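Transcriptional regulator (Streptococcus thermophilus LMD-9, PDB 5JUF) probably senses a competence-inducing signalling peptide through its tetratricopeptide-type domain and activates transcription of competence genes through its helix-turn-helix domain. Local coordinates at residues A[96-99]-A[100-104]; A[106-109]-A[110-114]. All coordinates share one frame; numbering follows the deposited sequence.

Contact 1: residues A[96-99]-A[100-104]; sequences RIKS and KLTLI. With SO4 (sulfate ion), chain B.
Lys100 and Arg96 meet one turn apart in helix 94-111 of the ComR tetratricopeptide region, where Lys100 N donates to Arg96 O at 2.9 Å in the i to i+4 pairing of an alpha helix. From there the Lys100 side chain can be followed outward. Lys100 CB rests against Arg96 O at 3.4 Å; CG stands anti to the backbone N (chi1 -171°), and the extended chain beyond it runs away from Ile97 and Ser99. CD and CE pass alongside a sulfate ion, probably taken from the crystallisation liquor, with Lys100 CE 3.6 Å from sulfate O3. At the tip, Lys100 NZ donates to sulfate O3 at 3.0 Å and more weakly to O4, while also bonding to the carbonyl of Phe88; Thr90 supplies a further bond to the anion.

Another polar grip lies at Lys98 O, which accepts from both Thr102 N and Thr102 OG1, each at 3.0 Å and from opposite faces of the carbonyl plane. The hydroxyl makes the familiar bond of a helical threonine to the i-4 carbonyl, OG1 lying beside its own backbone N (chi1 -65°). Between these polar positions, Ile97 and Leu101 flank each other, touching through CG2 of Ile97 and CD1 of Leu101 at 3.9 Å. Leu101 also touches Glu127 of helix 117-130, and Lys100 touches Leu130 there. The ammonium group thus joins the helix to the preceding loop at Phe88, and the anion between Lys100 and Thr90 would probably offset part of its positive charge.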
loop_
_atom_site.group_PDB
_atom_site.type_symbol
_atom_site.label_atom_id
_atom_site.label_comp_id
_atom_site.label_asym_id
_atom_site.label_seq_id
_atom_site.Cartn_x
_atom_site.Cartn_y
_atom_site.Cartn_z
ATOM N N ARG A 96 -6.080 -8.438 -17.793
ATOM C CA ARG A 96 -6.606 -8.171 -16.457
ATOM C C ARG A 96 -5.945 -6.953 -15.820
ATOM O O ARG A 96 -6.583 -6.244 -15.029
ATOM C CB ARG A 96 -6.436 -9.412 -15.575
ATOM C CG ARG A 96 -7.230 -10.646 -16.090
ATOM C CD ARG A 96 -6.998 -11.897 -15.237
ATOM N NE ARG A 96 -7.438 -11.699 -13.861
ATOM C CZ ARG A 96 -8.679 -11.911 -13.438
ATOM N NH1 ARG A 96 -9.606 -12.338 -14.287
ATOM N NH2 ARG A 96 -8.995 -11.696 -12.168
ATOM N N ILE A 97 -4.675 -6.691 -16.133
ATOM C CA ILE A 97 -4.056 -5.451 -15.671
ATOM C C ILE A 97 -4.808 -4.254 -16.229
ATOM O O ILE A 97 -5.087 -3.279 -15.513
ATOM C CB ILE A 97 -2.569 -5.408 -16.067
ATOM C CG1 ILE A 97 -1.789 -6.494 -15.329
ATOM C CG2 ILE A 97 -1.973 -4.020 -15.791
ATOM C CD1 ILE A 97 -0.345 -6.619 -15.804
ATOM N N LYS A 98 -5.140 -4.302 -17.520
ATOM C CA LYS A 98 -5.855 -3.198 -18.149
ATOM C C LYS A 98 -7.253 -3.035 -17.557
ATOM O O LYS A 98 -7.708 -1.906 -17.335
ATOM C CB LYS A 98 -5.921 -3.421 -19.662
ATOM C CG LYS A 98 -6.623 -2.323 -20.454
ATOM C CD LYS A 98 -5.897 -0.982 -20.314
ATOM C CE LYS A 98 -6.595 0.136 -21.092
ATOM N NZ LYS A 98 -5.808 1.400 -21.085
ATOM N N SER A 99 -7.955 -4.150 -17.313
ATOM C CA SER A 99 -9.270 -4.071 -16.680
ATOM C C SER A 99 -9.187 -3.438 -15.299
ATOM O O SER A 99 -10.034 -2.615 -14.933
ATOM C CB SER A 99 -9.902 -5.459 -16.577
ATOM O OG SER A 99 -10.355 -5.878 -17.839
ATOM N N LYS A 100 -8.181 -3.825 -14.509
ATOM C CA LYS A 100 -8.035 -3.292 -13.158
ATOM C C LYS A 100 -7.735 -1.802 -13.183
ATOM O O LYS A 100 -8.267 -1.037 -12.363
ATOM C CB LYS A 100 -6.929 -4.048 -12.424
ATOM C CG LYS A 100 -6.817 -3.746 -10.941
ATOM C CD LYS A 100 -6.001 -4.838 -10.242
ATOM C CE LYS A 100 -5.735 -4.455 -8.796
ATOM N NZ LYS A 100 -5.405 -5.640 -7.957
ATOM N N LEU A 101 -6.863 -1.374 -14.099
ATOM C CA LEU A 101 -6.608 0.055 -14.275
ATOM C C LEU A 101 -7.882 0.804 -14.666
ATOM O O LEU A 101 -8.114 1.932 -14.216
ATOM C CB LEU A 101 -5.520 0.254 -15.333
ATOM C CG LEU A 101 -4.096 -0.139 -14.912
ATOM C CD1 LEU A 101 -3.220 -0.317 -16.144
ATOM C CD2 LEU A 101 -3.522 0.935 -13.992
ATOM N N THR A 102 -8.706 0.203 -15.525
ATOM C CA THR A 102 -9.982 0.823 -15.874
ATOM C C THR A 102 -10.872 0.997 -14.646
ATOM O O THR A 102 -11.482 2.058 -14.465
ATOM C CB THR A 102 -10.683 -0.004 -16.954
ATOM O OG1 THR A 102 -9.900 0.044 -18.155
ATOM C CG2 THR A 102 -12.073 0.558 -17.249
ATOM N N LEU A 103 -10.936 -0.022 -13.773
ATOM C CA LEU A 103 -11.712 0.083 -12.535
ATOM C C LEU A 103 -11.204 1.207 -11.644
ATOM O O LEU A 103 -11.996 1.904 -11.000
ATOM C CB LEU A 103 -11.658 -1.228 -11.745
ATOM C CG LEU A 103 -12.322 -2.480 -12.323
ATOM C CD1 LEU A 103 -11.930 -3.718 -11.509
ATOM C CD2 LEU A 103 -13.830 -2.297 -12.352
ATOM N N ILE A 104 -9.884 1.358 -11.547
ATOM C CA ILE A 104 -9.312 2.389 -10.684
ATOM C C ILE A 104 -9.743 3.771 -11.158
ATOM O O ILE A 104 -10.152 4.625 -10.361
ATOM C CB ILE A 104 -7.779 2.258 -10.645
ATOM C CG1 ILE A 104 -7.370 0.981 -9.914
ATOM C CG2 ILE A 104 -7.139 3.494 -9.996
ATOM C CD1 ILE A 104 -5.896 0.585 -10.176
HETATM S S SO4 B . -2.234 -7.648 -8.543
HETATM O O1 SO4 B . -1.470 -8.204 -9.658
HETATM O O2 SO4 B . -1.391 -7.650 -7.352
HETATM O O3 SO4 B . -2.656 -6.284 -8.861
HETATM O O4 SO4 B . -3.420 -8.473 -8.309
#

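Contact 2: residues A[106-109]-A[110-114]; sequences EVYE and KFFDI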
loop_
_atom_site.group_PDB
_atom_site.type_symbol
_atom_site.label_atom_id
_atom_site.label_comp_id
_atom_site.label_asym_id
_atom_site.label_seq_id
_atom_site.Cartn_x
_atom_site.Cartn_y
_atom_site.Cartn_z
ATOM N N GLU A 106 -12.329 4.502 -13.008
ATOM C CA GLU A 106 -13.776 4.616 -12.827
ATOM C C GLU A 106 -14.110 5.124 -11.430
ATOM O O GLU A 106 -14.873 6.084 -11.266
ATOM C CB GLU A 106 -14.443 3.256 -13.080
ATOM C CG GLU A 106 -15.912 3.192 -12.625
ATOM C CD GLU A 106 -16.499 1.775 -12.547
ATOM O OE1 GLU A 106 -15.734 0.787 -12.479
ATOM O OE2 GLU A 106 -17.747 1.658 -12.542
ATOM N N VAL A 107 -13.506 4.522 -10.410
ATOM C CA VAL A 107 -13.818 4.915 -9.041
ATOM C C VAL A 107 -13.263 6.298 -8.745
ATOM O O VAL A 107 -13.913 7.115 -8.080
ATOM C CB VAL A 107 -13.275 3.863 -8.061
ATOM C CG1 VAL A 107 -13.729 4.174 -6.667
ATOM C CG2 VAL A 107 -13.760 2.502 -8.465
ATOM N N TYR A 108 -12.043 6.567 -9.216
ATOM C CA TYR A 108 -11.391 7.859 -9.005
ATOM C C TYR A 108 -12.252 8.998 -9.540
ATOM O O TYR A 108 -12.491 9.991 -8.843
ATOM C CB TYR A 108 -10.026 7.841 -9.694
ATOM C CG TYR A 108 -9.114 9.033 -9.435
ATOM C CD1 TYR A 108 -9.282 10.217 -10.125
ATOM C CD2 TYR A 108 -8.062 8.942 -8.536
ATOM C CE1 TYR A 108 -8.446 11.297 -9.918
ATOM C CE2 TYR A 108 -7.210 10.020 -8.318
ATOM C CZ TYR A 108 -7.423 11.200 -9.010
ATOM O OH TYR A 108 -6.592 12.272 -8.807
ATOM N N GLU A 109 -12.735 8.858 -10.779
ATOM C CA GLU A 109 -13.541 9.902 -11.400
ATOM C C GLU A 109 -14.925 9.998 -10.765
ATOM O O GLU A 109 -15.441 11.101 -10.551
ATOM C CB GLU A 109 -13.662 9.635 -12.905
ATOM C CG GLU A 109 -12.335 9.729 -13.648
ATOM C CD GLU A 109 -12.485 9.510 -15.148
ATOM O OE1 GLU A 109 -13.628 9.333 -15.614
ATOM O OE2 GLU A 109 -11.459 9.514 -15.859
ATOM N N LYS A 110 -15.549 8.857 -10.470
ATOM C CA LYS A 110 -16.905 8.901 -9.928
ATOM C C LYS A 110 -16.938 9.584 -8.566
ATOM O O LYS A 110 -17.902 10.284 -8.239
ATOM C CB LYS A 110 -17.481 7.493 -9.821
ATOM C CG LYS A 110 -18.938 7.493 -9.359
ATOM C CD LYS A 110 -19.500 6.098 -9.276
ATOM C CE LYS A 110 -20.970 6.152 -8.868
ATOM N NZ LYS A 110 -21.565 4.801 -8.870
ATOM N N PHE A 111 -15.899 9.399 -7.756
ATOM C CA PHE A 111 -15.936 9.867 -6.377
ATOM C C PHE A 111 -14.939 10.979 -6.093
ATOM O O PHE A 111 -14.833 11.416 -4.939
ATOM C CB PHE A 111 -15.724 8.693 -5.422
ATOM C CG PHE A 111 -16.836 7.680 -5.472
ATOM C CD1 PHE A 111 -18.060 7.955 -4.888
ATOM C CD2 PHE A 111 -16.662 6.466 -6.111
ATOM C CE1 PHE A 111 -19.102 7.032 -4.938
ATOM C CE2 PHE A 111 -17.701 5.539 -6.162
ATOM C CZ PHE A 111 -18.911 5.823 -5.567
ATOM N N PHE A 112 -14.269 11.497 -7.127
ATOM C CA PHE A 112 -13.190 12.463 -6.924
ATOM C C PHE A 112 -13.573 13.579 -5.944
ATOM O O PHE A 112 -12.805 13.923 -5.035
ATOM C CB PHE A 112 -12.779 13.072 -8.267
ATOM C CG PHE A 112 -11.663 14.072 -8.132
ATOM C CD1 PHE A 112 -10.357 13.642 -7.982
ATOM C CD2 PHE A 112 -11.926 15.436 -8.103
ATOM C CE1 PHE A 112 -9.316 14.564 -7.830
ATOM C CE2 PHE A 112 -10.892 16.368 -7.951
ATOM C CZ PHE A 112 -9.587 15.926 -7.812
ATOM N N ASP A 113 -14.752 14.166 -6.127
ATOM C CA ASP A 113 -15.086 15.380 -5.390
ATOM C C ASP A 113 -15.376 15.129 -3.918
ATOM O O ASP A 113 -15.372 16.084 -3.131
ATOM C CB ASP A 113 -16.280 16.062 -6.046
ATOM C CG ASP A 113 -15.940 16.602 -7.411
ATOM O OD1 ASP A 113 -14.866 17.220 -7.535
ATOM O OD2 ASP A 113 -16.728 16.392 -8.347
ATOM N N ILE A 114 -15.614 13.878 -3.526
ATOM C CA ILE A 114 -15.953 13.530 -2.145
ATOM C C ILE A 114 -14.835 12.758 -1.443
ATOM O O ILE A 114 -14.975 12.424 -0.258
ATOM C CB ILE A 114 -17.288 12.747 -2.099
ATOM C CG1 ILE A 114 -17.872 12.645 -0.689
ATOM C CG2 ILE A 114 -17.139 11.339 -2.675
ATOM C CD1 ILE A 114 -18.131 13.965 -0.028
HETATM O O HOH W 1 -16.537 13.549 -8.689
#
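Tyr108 and Phe112, an i to i+4 pair toward the C-terminal end of helix 94-111, leave the backbone in the same direction. Their rings meet obliquely, with planes at 39° and centroids 5.6 Å apart; CE1 of Tyr108 comes to 3.6 Å from CD1 of Phe112. Both side chains also pack on Leu120 of helix 117-130. The packed part includes a second such pair, Val107 and Phe111, which are buried. Val107 CG1 touches Phe111 CD2 at 3.8 Å, and Val107 O lies near the ring plane at its edge, 3.4 Å from Phe111 CD2. Lys110 CG sits over one face of this ring, toward the rim, and Met81 of helix 76-86 touches both Val107 and Phe111. Lys110, fully extended with CG anti to its backbone N (chi1 -176°), adds a charged tie at the edge, its NZ forming a salt bridge with Glu77.

The solvent side is looser. A water donates to Glu109 O, accepts from Asp113 N at 3.2 Å and bonds weakly to Asp113 OD2. The chemistry is therefore divided: apolar packing and a salt bridge join this tetratricopeptide-region helix to its neighbours, while water links polar groups around Glu109 and Asp113.

Overall arrangement
Following the chain from the N terminus, helix 76-86 and the loop carrying Phe88 and Thr90 lead into helix 94-111, where contact 1 comes first and contact 2 follows in series. Neither nests within nor crosses the other: each joins adjoining segments and closes no loop of intervening residues. Their centres are about 15 Å apart, on the same side of the chain's centre. Both pack against helices 76-86 and 117-130 of the ComR tetratricopeptide region. Residues 96-104 add ties to the loop before the helix, whereas residues 106-114 reach back to helix 3-17, where Lys4 NZ hydrogen-bonds to Phe112 O and makes a cation-pi contact with the Phe112 ring.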